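Local coordinates for lactaldehyde dehydrogenase (Escherichia coli, PDB 2IMP), which catalyses the NAD+-dependent, irreversible oxidation of L-lactaldehyde to L-lactate and also oxidises glycolaldehyde, serving the breakdown of L-fucose and L-rhamnose, at residues M115-A119 with A164-L168; P257-D263 with S413-N419; A269-V274 with F301-L305; E289-K295 with L389-D395; L430-E434 with F448-R453. All blocks are in the same frame, centred on the assembly; numbering follows the deposited sequence.

Contacts 2, 3 and 4 form one block of the catalytic domain, centres about 10 to 12 Å apart. Contacts 2 and 4 meet in one sheet where 257-260 lies beside 290-294, and contact 3 pairs two helices over it. Contact 5 reaches the same sheet, its centre about 18 Å from that of contact 2, and brings His-449 to lactate. Contact 1 stands apart, its centre about 36 to 41 Å from those of contacts 2 to 4 and about 23 Å from that of contact 5. The side chain of Met-115 is about 12 Å from bound lactic acid. The side chain of Glu-289 (contact 4) is about 8 Å from that of Cys-285, the inferred active-site cysteine.

Contact 1: M115-A119 with A164-L168; sequences MAEWA and APALL
This is a buried, apolar contact between the C-terminal part of helix 98-116 with the turn after it and the last turn of helix 155-168. Met-115 and Ala-116 are helical; a type I beta turn runs from Ala-116 to Ala-119, with Ala-119 N bonded to Ala-116 O at 3.3 Å. Residues 164-168 are helical, kinked at Pro-165. The closest CA pairs are Met-115 with Pro-165 and Ala-116 with Leu-168, each 6.1 Å. Met-115 (m, m, t) sets CB 3.8 Å from Ala-164 CB and SD 3.8 Å from Pro-165 CG. Leu-168 (t, m) sets its isobutyl group against the turn: CG is 3.5 Å from Met-115 O, CD2 is 3.6 Å from Ala-116 O and CD1 is 4.0 Å from Trp-118 CB. Glu-117 turns away to salt bridges with Arg-73 and Arg-121 of a second subunit. Helix 155-168, which also carries the lactate-binding Arg-161, links parallel strands 134-149 and 172-176, the beta-alpha-beta crossover of a Rossmann-like NAD-binding domain.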
# COMPACT_ATOMS: atom_id res chain seq x y z
N MET A 115 11.81 5.38 -13.70
CA MET A 115 11.27 4.02 -13.75
C MET A 115 12.25 2.95 -13.23
O MET A 115 11.86 2.02 -12.53
CB MET A 115 10.84 3.68 -15.18
CG MET A 115 9.50 4.27 -15.58
SD MET A 115 8.12 3.57 -14.61
CE MET A 115 6.85 4.77 -14.90
N ALA A 116 13.54 3.10 -13.56
CA ALA A 116 14.54 2.16 -13.10
C ALA A 116 14.59 2.08 -11.55
O ALA A 116 14.97 1.06 -10.98
CB ALA A 116 15.93 2.55 -13.64
N GLU A 117 14.18 3.17 -10.91
CA GLU A 117 14.16 3.25 -9.46
C GLU A 117 13.11 2.33 -8.79
O GLU A 117 13.12 2.14 -7.58
CB GLU A 117 13.93 4.70 -9.02
CG GLU A 117 14.93 5.67 -9.62
CD GLU A 117 14.65 7.12 -9.25
OE1 GLU A 117 13.48 7.48 -9.02
OE2 GLU A 117 15.61 7.91 -9.21
N TRP A 118 12.20 1.79 -9.60
CA TRP A 118 11.18 0.88 -9.08
C TRP A 118 11.72 -0.54 -8.79
O TRP A 118 11.07 -1.32 -8.10
CB TRP A 118 9.99 0.76 -10.06
CG TRP A 118 9.01 1.90 -9.95
CD1 TRP A 118 8.69 2.80 -10.93
CD2 TRP A 118 8.25 2.28 -8.79
NE1 TRP A 118 7.78 3.72 -10.45
CE2 TRP A 118 7.49 3.42 -9.14
CE3 TRP A 118 8.13 1.76 -7.49
CZ2 TRP A 118 6.63 4.06 -8.24
CZ3 TRP A 118 7.27 2.40 -6.59
CH2 TRP A 118 6.54 3.54 -6.97
N ALA A 119 12.91 -0.83 -9.30
CA ALA A 119 13.54 -2.14 -9.15
C ALA A 119 13.34 -2.86 -7.80
O ALA A 119 12.82 -3.98 -7.76
CB ALA A 119 15.04 -2.04 -9.46
N ALA A 164 10.43 1.25 -20.66
CA ALA A 164 11.04 1.38 -19.34
C ALA A 164 10.33 0.52 -18.25
O ALA A 164 10.97 -0.29 -17.59
CB ALA A 164 11.08 2.86 -18.92
N PRO A 165 9.00 0.70 -18.09
CA PRO A 165 8.27 -0.09 -17.08
C PRO A 165 8.31 -1.59 -17.49
O PRO A 165 8.48 -2.47 -16.66
CB PRO A 165 6.85 0.45 -17.16
CG PRO A 165 7.00 1.80 -17.83
CD PRO A 165 8.09 1.59 -18.82
N ALA A 166 8.16 -1.84 -18.79
CA ALA A 166 8.18 -3.21 -19.30
C ALA A 166 9.47 -3.96 -18.94
O ALA A 166 9.42 -5.04 -18.34
CB ALA A 166 7.99 -3.21 -20.82
N LEU A 167 10.61 -3.38 -19.30
CA LEU A 167 11.90 -4.01 -19.00
C LEU A 167 12.21 -4.13 -17.49
O LEU A 167 12.69 -5.17 -17.03
CB LEU A 167 13.04 -3.25 -19.67
CG LEU A 167 13.49 -3.82 -21.02
CD1 LEU A 167 12.31 -3.90 -21.97
CD2 LEU A 167 14.60 -2.94 -21.60
N LEU A 168 11.94 -3.06 -16.75
CA LEU A 168 12.18 -3.06 -15.32
C LEU A 168 11.54 -4.26 -14.60
O LEU A 168 12.17 -4.91 -13.78
CB LEU A 168 11.66 -1.75 -14.71
CG LEU A 168 12.04 -1.42 -13.25
CD1 LEU A 168 11.28 -2.32 -12.28
CD2 LEU A 168 13.55 -1.56 -13.07

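Contact 2: P257-D263 with S413-N419; sequences PAIVMDD and SSIYTQN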
# COMPACT_ATOMS: atom_id res chain seq x y z
N PRO A 257 -11.27 19.57 -21.86
CA PRO A 257 -12.01 20.81 -21.65
C PRO A 257 -11.39 21.68 -20.53
O PRO A 257 -10.83 21.17 -19.56
CB PRO A 257 -13.40 20.31 -21.28
CG PRO A 257 -13.08 19.10 -20.45
CD PRO A 257 -11.99 18.43 -21.27
N ALA A 258 -11.51 23.00 -20.70
CA ALA A 258 -11.01 23.96 -19.73
C ALA A 258 -12.12 24.90 -19.21
O ALA A 258 -12.84 25.50 -20.01
CB ALA A 258 -9.88 24.79 -20.34
N ILE A 259 -12.27 24.99 -17.90
CA ILE A 259 -13.29 25.83 -17.30
C ILE A 259 -12.75 27.10 -16.60
O ILE A 259 -12.02 27.02 -15.61
CB ILE A 259 -14.13 25.04 -16.27
CG1 ILE A 259 -14.80 23.86 -16.96
CG2 ILE A 259 -15.18 25.95 -15.65
CD1 ILE A 259 -15.57 22.97 -16.01
N VAL A 260 -13.12 28.26 -17.14
CA VAL A 260 -12.70 29.54 -16.59
C VAL A 260 -13.84 30.26 -15.83
O VAL A 260 -14.77 30.77 -16.44
CB VAL A 260 -12.20 30.49 -17.70
CG1 VAL A 260 -11.62 31.76 -17.09
CG2 VAL A 260 -11.18 29.78 -18.57
N MET A 261 -13.76 30.28 -14.50
CA MET A 261 -14.77 30.95 -13.69
C MET A 261 -14.59 32.48 -13.63
O MET A 261 -13.54 32.99 -14.00
CB MET A 261 -14.77 30.37 -12.28
CG MET A 261 -15.02 28.87 -12.22
SD MET A 261 -16.55 28.38 -13.04
CE MET A 261 -17.75 28.78 -11.77
N ASP A 262 -15.62 33.19 -13.18
CA ASP A 262 -15.50 34.64 -13.09
C ASP A 262 -14.42 35.09 -12.09
O ASP A 262 -13.67 36.03 -12.36
CB ASP A 262 -16.85 35.28 -12.70
CG ASP A 262 -17.90 35.17 -13.80
OD1 ASP A 262 -17.53 35.25 -14.99
OD2 ASP A 262 -19.09 35.02 -13.46
N ASP A 263 -14.35 34.40 -10.96
CA ASP A 263 -13.38 34.71 -9.92
C ASP A 263 -11.99 34.11 -10.21
O ASP A 263 -11.19 33.89 -9.30
CB ASP A 263 -13.87 34.16 -8.58
CG ASP A 263 -13.73 32.65 -8.49
OD1 ASP A 263 -14.04 31.97 -9.49
OD2 ASP A 263 -13.32 32.15 -7.42
N SER A 413 -8.66 17.30 -17.89
CA SER A 413 -9.54 18.44 -17.66
C SER A 413 -8.86 19.55 -16.81
O SER A 413 -7.82 19.31 -16.20
CB SER A 413 -10.82 17.99 -16.94
OG SER A 413 -10.55 17.55 -15.62
N SER A 414 -9.46 20.74 -16.79
CA SER A 414 -8.90 21.84 -16.02
C SER A 414 -9.90 22.94 -15.64
O SER A 414 -10.89 23.18 -16.34
CB SER A 414 -7.73 22.47 -16.77
OG SER A 414 -8.17 23.18 -17.92
N ILE A 415 -9.64 23.60 -14.52
CA ILE A 415 -10.49 24.68 -14.06
C ILE A 415 -9.72 25.80 -13.34
O ILE A 415 -8.71 25.54 -12.67
CB ILE A 415 -11.61 24.16 -13.12
CG1 ILE A 415 -12.57 25.30 -12.77
CG2 ILE A 415 -11.00 23.56 -11.87
CD1 ILE A 415 -13.79 24.87 -11.98
N TYR A 416 -10.19 27.03 -13.51
CA TYR A 416 -9.56 28.20 -12.89
C TYR A 416 -10.52 28.99 -12.00
O TYR A 416 -11.51 29.55 -12.47
CB TYR A 416 -8.98 29.10 -13.97
CG TYR A 416 -8.06 28.37 -14.90
CD1 TYR A 416 -8.56 27.55 -15.91
CD2 TYR A 416 -6.67 28.43 -14.73
CE1 TYR A 416 -7.71 26.80 -16.73
CE2 TYR A 416 -5.82 27.68 -15.53
CZ TYR A 416 -6.34 26.87 -16.53
OH TYR A 416 -5.51 26.11 -17.32
N THR A 417 -10.22 29.00 -10.71
CA THR A 417 -11.05 29.68 -9.74
C THR A 417 -10.31 29.89 -8.41
O THR A 417 -9.23 29.34 -8.21
CB THR A 417 -12.33 28.84 -9.47
OG1 THR A 417 -13.15 29.48 -8.49
CG2 THR A 417 -11.95 27.45 -8.97
N GLN A 418 -10.90 30.68 -7.52
CA GLN A 418 -10.27 30.95 -6.24
C GLN A 418 -11.16 30.57 -5.02
O GLN A 418 -10.79 30.81 -3.87
CB GLN A 418 -9.87 32.42 -6.17
CG GLN A 418 -9.12 32.88 -7.43
CD GLN A 418 -8.64 34.31 -7.33
OE1 GLN A 418 -7.44 34.59 -7.54
NE2 GLN A 418 -9.54 35.24 -7.05
N ASN A 419 -12.31 29.98 -5.32
CA ASN A 419 -13.24 29.57 -4.27
C ASN A 419 -13.10 28.08 -3.83
O ASN A 419 -13.22 27.16 -4.64
CB ASN A 419 -14.68 29.85 -4.73
CG ASN A 419 -15.72 29.52 -3.66
OD1 ASN A 419 -16.03 28.35 -3.43
ND2 ASN A 419 -16.25 30.55 -3.01
O HOH W 1 -7.92 21.26 -20.01
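Ile-259 CB lies 3.8 Å from Ile-415 CG1 at the apolar centre, where parallel strands 257-260 and 413-416 of the alpha/beta catalytic domain lie side by side at 10°. Met-261 extends this patch, its CG 4.2 Å from Ile-415 CD1, and helix 397-405 closes over it. On the other face Val-260 CG2 sits 4.3 Å from Tyr-416 CD1, and the tyrosine packs on helix 266-274. In the backbone Ile-259 hydrogen-bonds through N to Ser-414 O and through O to Tyr-416 N, both 2.8 Å, while Ser-414 N to Pro-257 O and Met-261 N to Tyr-416 O, each 3.1 Å, complete the parallel pattern. At the start of the pair a water bridges Pro-257 O (2.9 Å) and Ser-414 OG (2.8 Å). Beyond the strands Asp-263 (chi1 p) reaches across the gap, and Gln-418, its partner, also makes backbone hydrogen bonds to a third subunit. The Asp-263 carboxylate accepts from Thr-417 OG1 at OD1 and from Gln-418 N at OD2, both at 2.8 Å.

Contact 3: A269-V274 with F301-L305; sequences AVKAIV and FVNRL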
# COMPACT_ATOMS: atom_id res chain seq x y z
N ALA A 269 -5.00 32.09 -16.23
CA ALA A 269 -5.82 31.28 -17.13
C ALA A 269 -5.41 31.39 -18.61
O ALA A 269 -5.19 30.39 -19.27
CB ALA A 269 -7.29 31.64 -16.96
N VAL A 270 -5.33 32.62 -19.11
CA VAL A 270 -4.95 32.83 -20.50
C VAL A 270 -3.57 32.24 -20.84
O VAL A 270 -3.40 31.56 -21.85
CB VAL A 270 -4.94 34.34 -20.87
CG1 VAL A 270 -4.45 34.53 -22.29
CG2 VAL A 270 -6.35 34.92 -20.72
N LYS A 271 -2.59 32.52 -19.98
CA LYS A 271 -1.25 31.99 -20.17
C LYS A 271 -1.23 30.45 -20.15
O LYS A 271 -0.60 29.80 -20.98
CB LYS A 271 -0.31 32.54 -19.09
CG LYS A 271 1.12 32.03 -19.22
CD LYS A 271 2.01 32.58 -18.12
CE LYS A 271 3.43 32.02 -18.25
NZ LYS A 271 4.34 32.57 -17.20
N ALA A 272 -1.94 29.87 -19.18
CA ALA A 272 -2.02 28.43 -19.06
C ALA A 272 -2.63 27.75 -20.30
O ALA A 272 -2.19 26.69 -20.73
CB ALA A 272 -2.82 28.05 -17.82
N ILE A 273 -3.64 28.40 -20.88
CA ILE A 273 -4.30 27.87 -22.06
C ILE A 273 -3.49 28.01 -23.37
O ILE A 273 -3.50 27.12 -24.22
CB ILE A 273 -5.69 28.52 -22.25
CG1 ILE A 273 -6.59 28.14 -21.07
CG2 ILE A 273 -6.32 28.06 -23.56
CD1 ILE A 273 -8.00 28.68 -21.17
N VAL A 274 -2.79 29.13 -23.52
CA VAL A 274 -1.97 29.34 -24.71
C VAL A 274 -0.59 28.66 -24.62
O VAL A 274 -0.06 28.18 -25.62
CB VAL A 274 -1.77 30.84 -25.01
CG1 VAL A 274 -3.11 31.50 -25.28
CG2 VAL A 274 -1.06 31.52 -23.85
N PHE A 301 -11.81 37.85 -20.77
CA PHE A 301 -11.07 36.65 -21.13
C PHE A 301 -10.85 36.46 -22.65
O PHE A 301 -9.73 36.26 -23.10
CB PHE A 301 -11.77 35.40 -20.58
CG PHE A 301 -11.02 34.12 -20.87
CD1 PHE A 301 -9.91 33.77 -20.12
CD2 PHE A 301 -11.41 33.30 -21.91
CE1 PHE A 301 -9.18 32.62 -20.42
CE2 PHE A 301 -10.69 32.15 -22.23
CZ PHE A 301 -9.57 31.81 -21.48
N VAL A 302 -11.93 36.53 -23.42
CA VAL A 302 -11.83 36.38 -24.87
C VAL A 302 -10.86 37.36 -25.54
O VAL A 302 -10.14 37.00 -26.47
CB VAL A 302 -13.21 36.50 -25.54
CG1 VAL A 302 -13.08 36.32 -27.05
CG2 VAL A 302 -14.16 35.46 -24.97
N ASN A 303 -10.84 38.60 -25.05
CA ASN A 303 -9.92 39.61 -25.59
C ASN A 303 -8.44 39.28 -25.31
O ASN A 303 -7.62 39.25 -26.22
CB ASN A 303 -10.26 40.99 -25.03
CG ASN A 303 -11.45 41.63 -25.73
OD1 ASN A 303 -11.42 41.86 -26.95
ND2 ASN A 303 -12.50 41.92 -24.97
N ARG A 304 -8.12 39.04 -24.04
CA ARG A 304 -6.75 38.69 -23.70
C ARG A 304 -6.28 37.43 -24.43
O ARG A 304 -5.15 37.35 -24.91
CB ARG A 304 -6.59 38.49 -22.19
CG ARG A 304 -6.70 39.78 -21.39
CD ARG A 304 -6.22 39.60 -19.96
NE ARG A 304 -6.37 40.82 -19.18
CZ ARG A 304 -5.96 40.97 -17.92
NH1 ARG A 304 -5.38 39.96 -17.29
NH2 ARG A 304 -6.15 42.12 -17.29
N LEU A 305 -7.17 36.44 -24.52
CA LEU A 305 -6.85 35.21 -25.22
C LEU A 305 -6.62 35.45 -26.72
O LEU A 305 -5.73 34.87 -27.33
CB LEU A 305 -7.98 34.18 -25.02
CG LEU A 305 -7.77 32.79 -25.66
CD1 LEU A 305 -6.50 32.16 -25.13
CD2 LEU A 305 -8.97 31.90 -25.36
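Contacts of the Phe-301 ring with aliphatic groups come first. With chi1 t the ring comes in under helix 266-274: Ile-273 CD1 meets the ring edge, 3.5 Å from Phe-301 CZ, while Val-270 CG2 and Ala-269 CB lie 3.7 and 4.1 Å from Phe-301 CE1. Aliphatic contacts continue one turn further on, where Leu-305 (t, p) sets CD1 3.5 Å from Val-274 CG1. Val-270 touches both groups; its CG2 faces the phenylalanine and its CG1 comes within 3.8 Å of Leu-305 CA (CA to CA 5.6 Å). Arg-304 contributes only aliphatic carbon here, CB 3.9 Å from Val-270 CG2. All the pairing is apolar, with the axes of the two segments 9.9 Å apart and crossing at -48°. Phe-301 and Ile-273 also rest on Val-291 of strand 290-294. Two helices packed side by side on one face of a sheet whose strands here are parallel, one before and one after this strand in the chain, are the layered architecture of an alpha/beta domain.

Contact 4: E289-K295 with L389-D395; sequences ERVYVQK and LPVVAFD
Strands 290-294 and 389-394 pair in parallel, axes 4.3 Å apart at closest and crossing at -33°, with Val-291 to Gln-294 opposite Val-391 to Phe-394. Val-291 N, Val-293 N and Lys-295 N donate to Pro-390 O (3.1 Å), Val-392 O (2.8 Å) and Phe-394 O (3.1 Å); Val-392 N and Phe-394 N donate to Val-291 O (2.8 Å) and Val-293 O (3.1 Å). Pro-390 CG packs 3.0 Å from Glu-289 O. Val-291, Val-293 and Val-391 are all t; Val-293 CG2 lies 3.9 Å from Val-391 CG1, and Leu-389 (m, t) sets CD2 4.4 Å from Val-291 CG2. Within the mixed sheet of the catalytic domain strand 290-294 also bonds to parallel 257-260, so it is an inner strand. On the opposite face Tyr-292 (m) places CD2 3.8 Å from Val-392 CB, its OH bonded to Gln-375. Phe-394 (p, chi2 86°) swings its ring across to strand 290-294, CE2 3.4 Å from Tyr-292 O at the ring edge. Gln-294 (p, t) makes a CH-pi contact, CB 3.5 Å from the Phe-394 centroid; its OE1 accepts from Asp-262 N. Lys-295 (m, m, t, t) brings NZ 3.7 Å from Ala-393 CB.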
# COMPACT_ATOMS: atom_id res chain seq x y z
N GLU A 289 -8.83 21.74 -25.61
CA GLU A 289 -9.35 21.80 -26.97
C GLU A 289 -10.83 22.24 -26.96
O GLU A 289 -11.49 22.33 -27.99
CB GLU A 289 -9.20 20.43 -27.64
CG GLU A 289 -9.16 20.50 -29.16
CD GLU A 289 -8.73 19.19 -29.80
OE1 GLU A 289 -9.50 18.21 -29.75
OE2 GLU A 289 -7.61 19.15 -30.36
N ARG A 290 -11.32 22.48 -25.75
CA ARG A 290 -12.67 22.95 -25.47
C ARG A 290 -12.65 23.96 -24.32
O ARG A 290 -12.48 23.58 -23.16
CB ARG A 290 -13.59 21.78 -25.09
CG ARG A 290 -13.92 20.83 -26.22
CD ARG A 290 -15.01 19.84 -25.78
NE ARG A 290 -14.53 18.87 -24.79
CZ ARG A 290 -15.29 18.38 -23.81
NH1 ARG A 290 -16.55 18.77 -23.68
NH2 ARG A 290 -14.78 17.49 -22.96
N VAL A 291 -12.80 25.24 -24.64
CA VAL A 291 -12.76 26.27 -23.61
C VAL A 291 -14.12 26.84 -23.17
O VAL A 291 -14.83 27.47 -23.96
CB VAL A 291 -11.85 27.44 -24.07
CG1 VAL A 291 -11.61 28.39 -22.92
CG2 VAL A 291 -10.54 26.90 -24.60
N TYR A 292 -14.47 26.60 -21.91
CA TYR A 292 -15.71 27.10 -21.35
C TYR A 292 -15.49 28.32 -20.43
O TYR A 292 -14.81 28.21 -19.41
CB TYR A 292 -16.45 26.00 -20.58
CG TYR A 292 -16.75 24.78 -21.42
CD1 TYR A 292 -15.82 23.76 -21.56
CD2 TYR A 292 -17.96 24.67 -22.12
CE1 TYR A 292 -16.07 22.66 -22.38
CE2 TYR A 292 -18.22 23.58 -22.94
CZ TYR A 292 -17.27 22.58 -23.07
OH TYR A 292 -17.50 21.50 -23.89
N VAL A 293 -16.05 29.46 -20.82
CA VAL A 293 -15.90 30.69 -20.05
C VAL A 293 -17.24 31.29 -19.59
O VAL A 293 -18.13 31.51 -20.42
CB VAL A 293 -15.18 31.75 -20.90
CG1 VAL A 293 -14.80 32.95 -20.04
CG2 VAL A 293 -13.95 31.14 -21.57
N GLN A 294 -17.40 31.57 -18.30
CA GLN A 294 -18.67 32.13 -17.88
C GLN A 294 -18.84 33.64 -18.15
O GLN A 294 -17.87 34.39 -18.22
CB GLN A 294 -18.98 31.82 -16.41
CG GLN A 294 -18.03 32.34 -15.38
CD GLN A 294 -18.58 32.14 -13.97
OE1 GLN A 294 -17.89 32.36 -12.98
NE2 GLN A 294 -19.83 31.70 -13.89
N LYS A 295 -20.09 34.04 -18.32
CA LYS A 295 -20.49 35.41 -18.61
C LYS A 295 -19.70 36.52 -17.87
O LYS A 295 -19.03 37.34 -18.49
CB LYS A 295 -21.98 35.57 -18.31
CG LYS A 295 -22.86 34.42 -18.82
CD LYS A 295 -22.89 34.33 -20.33
CE LYS A 295 -23.87 33.26 -20.80
NZ LYS A 295 -24.03 33.25 -22.28
N LEU A 389 -9.11 26.76 -31.18
CA LEU A 389 -9.70 26.92 -29.85
C LEU A 389 -11.17 27.37 -29.84
O LEU A 389 -11.48 28.56 -29.99
CB LEU A 389 -8.89 27.92 -29.02
CG LEU A 389 -7.49 27.51 -28.54
CD1 LEU A 389 -6.91 28.63 -27.70
CD2 LEU A 389 -7.57 26.23 -27.73
N PRO A 390 -12.10 26.42 -29.67
CA PRO A 390 -13.53 26.75 -29.64
C PRO A 390 -13.90 27.29 -28.24
O PRO A 390 -13.52 26.70 -27.23
CB PRO A 390 -14.19 25.42 -29.94
CG PRO A 390 -13.28 24.45 -29.25
CD PRO A 390 -11.91 24.96 -29.64
N VAL A 391 -14.62 28.40 -28.20
CA VAL A 391 -15.02 28.98 -26.92
C VAL A 391 -16.54 28.97 -26.68
O VAL A 391 -17.32 29.39 -27.54
CB VAL A 391 -14.50 30.42 -26.76
CG1 VAL A 391 -14.87 30.95 -25.38
CG2 VAL A 391 -13.00 30.47 -26.97
N VAL A 392 -16.93 28.50 -25.51
CA VAL A 392 -18.33 28.42 -25.14
C VAL A 392 -18.63 29.10 -23.80
O VAL A 392 -17.99 28.79 -22.78
CB VAL A 392 -18.80 26.95 -25.09
CG1 VAL A 392 -20.25 26.87 -24.62
CG2 VAL A 392 -18.66 26.31 -26.46
N ALA A 393 -19.59 30.01 -23.81
CA ALA A 393 -19.96 30.71 -22.59
C ALA A 393 -20.95 29.91 -21.74
O ALA A 393 -21.69 29.08 -22.26
CB ALA A 393 -20.53 32.08 -22.93
N PHE A 394 -20.95 30.17 -20.44
CA PHE A 394 -21.87 29.49 -19.53
C PHE A 394 -22.26 30.36 -18.32
O PHE A 394 -21.58 31.34 -18.02
CB PHE A 394 -21.26 28.16 -19.05
CG PHE A 394 -20.10 28.32 -18.10
CD1 PHE A 394 -20.31 28.47 -16.74
CD2 PHE A 394 -18.79 28.32 -18.58
CE1 PHE A 394 -19.24 28.61 -15.86
CE2 PHE A 394 -17.71 28.46 -17.71
CZ PHE A 394 -17.94 28.61 -16.35
N ASP A 395 -23.35 30.00 -17.65
CA ASP A 395 -23.81 30.75 -16.50
C ASP A 395 -23.36 30.18 -15.13
O ASP A 395 -22.79 30.90 -14.31
CB ASP A 395 -25.34 30.86 -16.53
CG ASP A 395 -25.84 31.65 -17.73
OD1 ASP A 395 -25.54 32.86 -17.83
OD2 ASP A 395 -26.54 31.06 -18.59

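Contact 5: L430-E434 with F448-R453; sequences LKFGE and FHAGWR. With LAC (lactic acid), chain E.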
# COMPACT_ATOMS: atom_id res chain seq x y z
N LEU A 430 -16.26 16.58 -12.17
CA LEU A 430 -15.56 16.26 -13.42
C LEU A 430 -15.19 14.76 -13.59
O LEU A 430 -14.47 14.19 -12.76
CB LEU A 430 -14.31 17.14 -13.55
CG LEU A 430 -14.61 18.61 -13.88
CD1 LEU A 430 -13.36 19.46 -13.77
CD2 LEU A 430 -15.18 18.69 -15.28
N LYS A 431 -15.68 14.15 -14.65
CA LYS A 431 -15.40 12.74 -14.91
C LYS A 431 -14.20 12.51 -15.87
O LYS A 431 -14.37 12.10 -17.01
CB LYS A 431 -16.67 12.07 -15.44
CG LYS A 431 -17.83 12.14 -14.45
CD LYS A 431 -19.14 11.68 -15.06
CE LYS A 431 -20.29 11.91 -14.08
NZ LYS A 431 -21.64 11.60 -14.64
N PHE A 432 -13.01 12.79 -15.36
CA PHE A 432 -11.77 12.65 -16.12
C PHE A 432 -10.62 11.99 -15.33
O PHE A 432 -10.60 12.03 -14.10
CB PHE A 432 -11.31 14.03 -16.62
CG PHE A 432 -12.24 14.66 -17.62
CD1 PHE A 432 -13.48 15.15 -17.22
CD2 PHE A 432 -11.91 14.69 -18.97
CE1 PHE A 432 -14.37 15.69 -18.15
CE2 PHE A 432 -12.80 15.22 -19.91
CZ PHE A 432 -14.02 15.71 -19.50
N GLY A 433 -9.68 11.38 -16.04
CA GLY A 433 -8.56 10.73 -15.38
C GLY A 433 -7.62 11.75 -14.76
O GLY A 433 -6.81 11.42 -13.89
N GLU A 434 -7.74 13.00 -15.21
CA GLU A 434 -6.92 14.09 -14.70
C GLU A 434 -7.64 15.45 -14.65
O GLU A 434 -8.40 15.80 -15.55
CB GLU A 434 -5.66 14.26 -15.56
CG GLU A 434 -4.79 13.02 -15.70
CD GLU A 434 -3.62 13.25 -16.64
OE1 GLU A 434 -3.78 14.02 -17.62
OE2 GLU A 434 -2.54 12.67 -16.41
N PHE A 448 -0.47 9.37 -12.71
CA PHE A 448 -1.06 8.25 -13.44
C PHE A 448 -1.93 8.75 -14.61
O PHE A 448 -3.06 9.20 -14.42
CB PHE A 448 -1.88 7.34 -12.50
CG PHE A 448 -2.31 6.03 -13.14
CD1 PHE A 448 -1.43 5.30 -13.95
CD2 PHE A 448 -3.57 5.49 -12.88
CE1 PHE A 448 -1.81 4.07 -14.50
CE2 PHE A 448 -3.96 4.26 -13.42
CZ PHE A 448 -3.07 3.54 -14.24
N HIS A 449 -1.34 8.73 -15.79
CA HIS A 449 -2.01 9.15 -17.01
C HIS A 449 -2.92 8.02 -17.53
O HIS A 449 -2.47 7.11 -18.23
CB HIS A 449 -0.97 9.50 -18.07
CG HIS A 449 -1.50 10.31 -19.21
ND1 HIS A 449 -2.03 11.58 -19.03
CD2 HIS A 449 -1.52 10.08 -20.54
CE1 HIS A 449 -2.34 12.09 -20.21
NE2 HIS A 449 -2.05 11.20 -21.14
N ALA A 450 -4.19 8.09 -17.15
CA ALA A 450 -5.17 7.09 -17.53
C ALA A 450 -6.52 7.73 -17.90
O ALA A 450 -7.12 8.45 -17.10
CB ALA A 450 -5.36 6.09 -16.40
N GLY A 451 -6.99 7.47 -19.12
CA GLY A 451 -8.23 8.08 -19.56
C GLY A 451 -9.50 7.30 -19.30
O GLY A 451 -9.52 6.07 -19.34
N TRP A 452 -10.55 8.05 -19.01
CA TRP A 452 -11.87 7.48 -18.80
C TRP A 452 -12.60 7.29 -20.15
O TRP A 452 -12.15 7.81 -21.17
CB TRP A 452 -12.71 8.42 -17.94
CG TRP A 452 -12.31 8.48 -16.49
CD1 TRP A 452 -11.05 8.32 -15.98
CD2 TRP A 452 -13.16 8.78 -15.39
NE1 TRP A 452 -11.08 8.49 -14.61
CE2 TRP A 452 -12.36 8.77 -14.22
CE3 TRP A 452 -14.53 9.04 -15.27
CZ2 TRP A 452 -12.88 9.03 -12.95
CZ3 TRP A 452 -15.06 9.30 -14.00
CH2 TRP A 452 -14.23 9.29 -12.86
N ARG A 453 -13.69 6.54 -20.14
CA ARG A 453 -14.45 6.31 -21.36
C ARG A 453 -13.57 5.88 -22.57
O ARG A 453 -12.75 4.98 -22.43
CB ARG A 453 -15.28 7.56 -21.69
CG ARG A 453 -16.28 7.92 -20.58
CD ARG A 453 -17.17 9.12 -20.93
NE ARG A 453 -16.46 10.40 -20.88
CZ ARG A 453 -16.08 11.01 -19.76
NH1 ARG A 453 -16.32 10.45 -18.58
NH2 ARG A 453 -15.45 12.18 -19.81
C LAC E . 0.50 12.51 -23.55
CA LAC E . 0.55 12.27 -25.03
CB LAC E . 2.00 12.38 -25.52
O LAC E . 0.11 11.62 -22.79
OHN LAC E . 0.09 10.94 -25.33
OXT LAC E . 0.85 13.71 -23.07
O HOH W 2 -5.69 8.80 -13.78
O HOH W 3 -1.17 11.94 -14.37
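Trp-452, Lys-431 and Glu-434 bury the most area in this contact of two loop-like segments running roughly antiparallel (151° between end-to-end directions). The indole of Trp-452 (chi1 m) lies flat against the backbone of 431-433: CD1 is 3.4 Å from Gly-433 N, NE1 is 3.6 Å from Phe-432 C, and CZ3 is 3.5 Å from Lys-431 CB. Its NE1 bonds to Thr-472 O of a fourth subunit, so the tryptophan joins the loops to the interface. Beside it Gly-433 CA approaches Ala-450 O at 3.2 Å in a CA-H...O contact; an ideal beta carbon on that glycine would clash, 1.7 Å from Ala-450 O. Lys-431 contributes its carbonyl to Arg-453, with both NH1 and NH2 3.0 Å from Lys-431 O, and NH2 also bonds to Tyr-409 O. Glu-434, which continues the sheet into the fourth subunit, receives His-449 ND1 at OE2 (2.9 Å, 171°), while its OE1 is held by Thr-412. A water 2.6 Å from Glu-434 OE2 is weakly bonded to Phe-448 N (3.1 Å). On the other edge of the imidazole NE2 stands 2.8 Å from lactate O, in a pocket shared with Arg-161, Glu-251, Asn-286 and Glu-443. Donation from ND1 to the carboxylate is consistent with Glu-434 orienting His-449, leaving NE2 to face the lactate carboxylate.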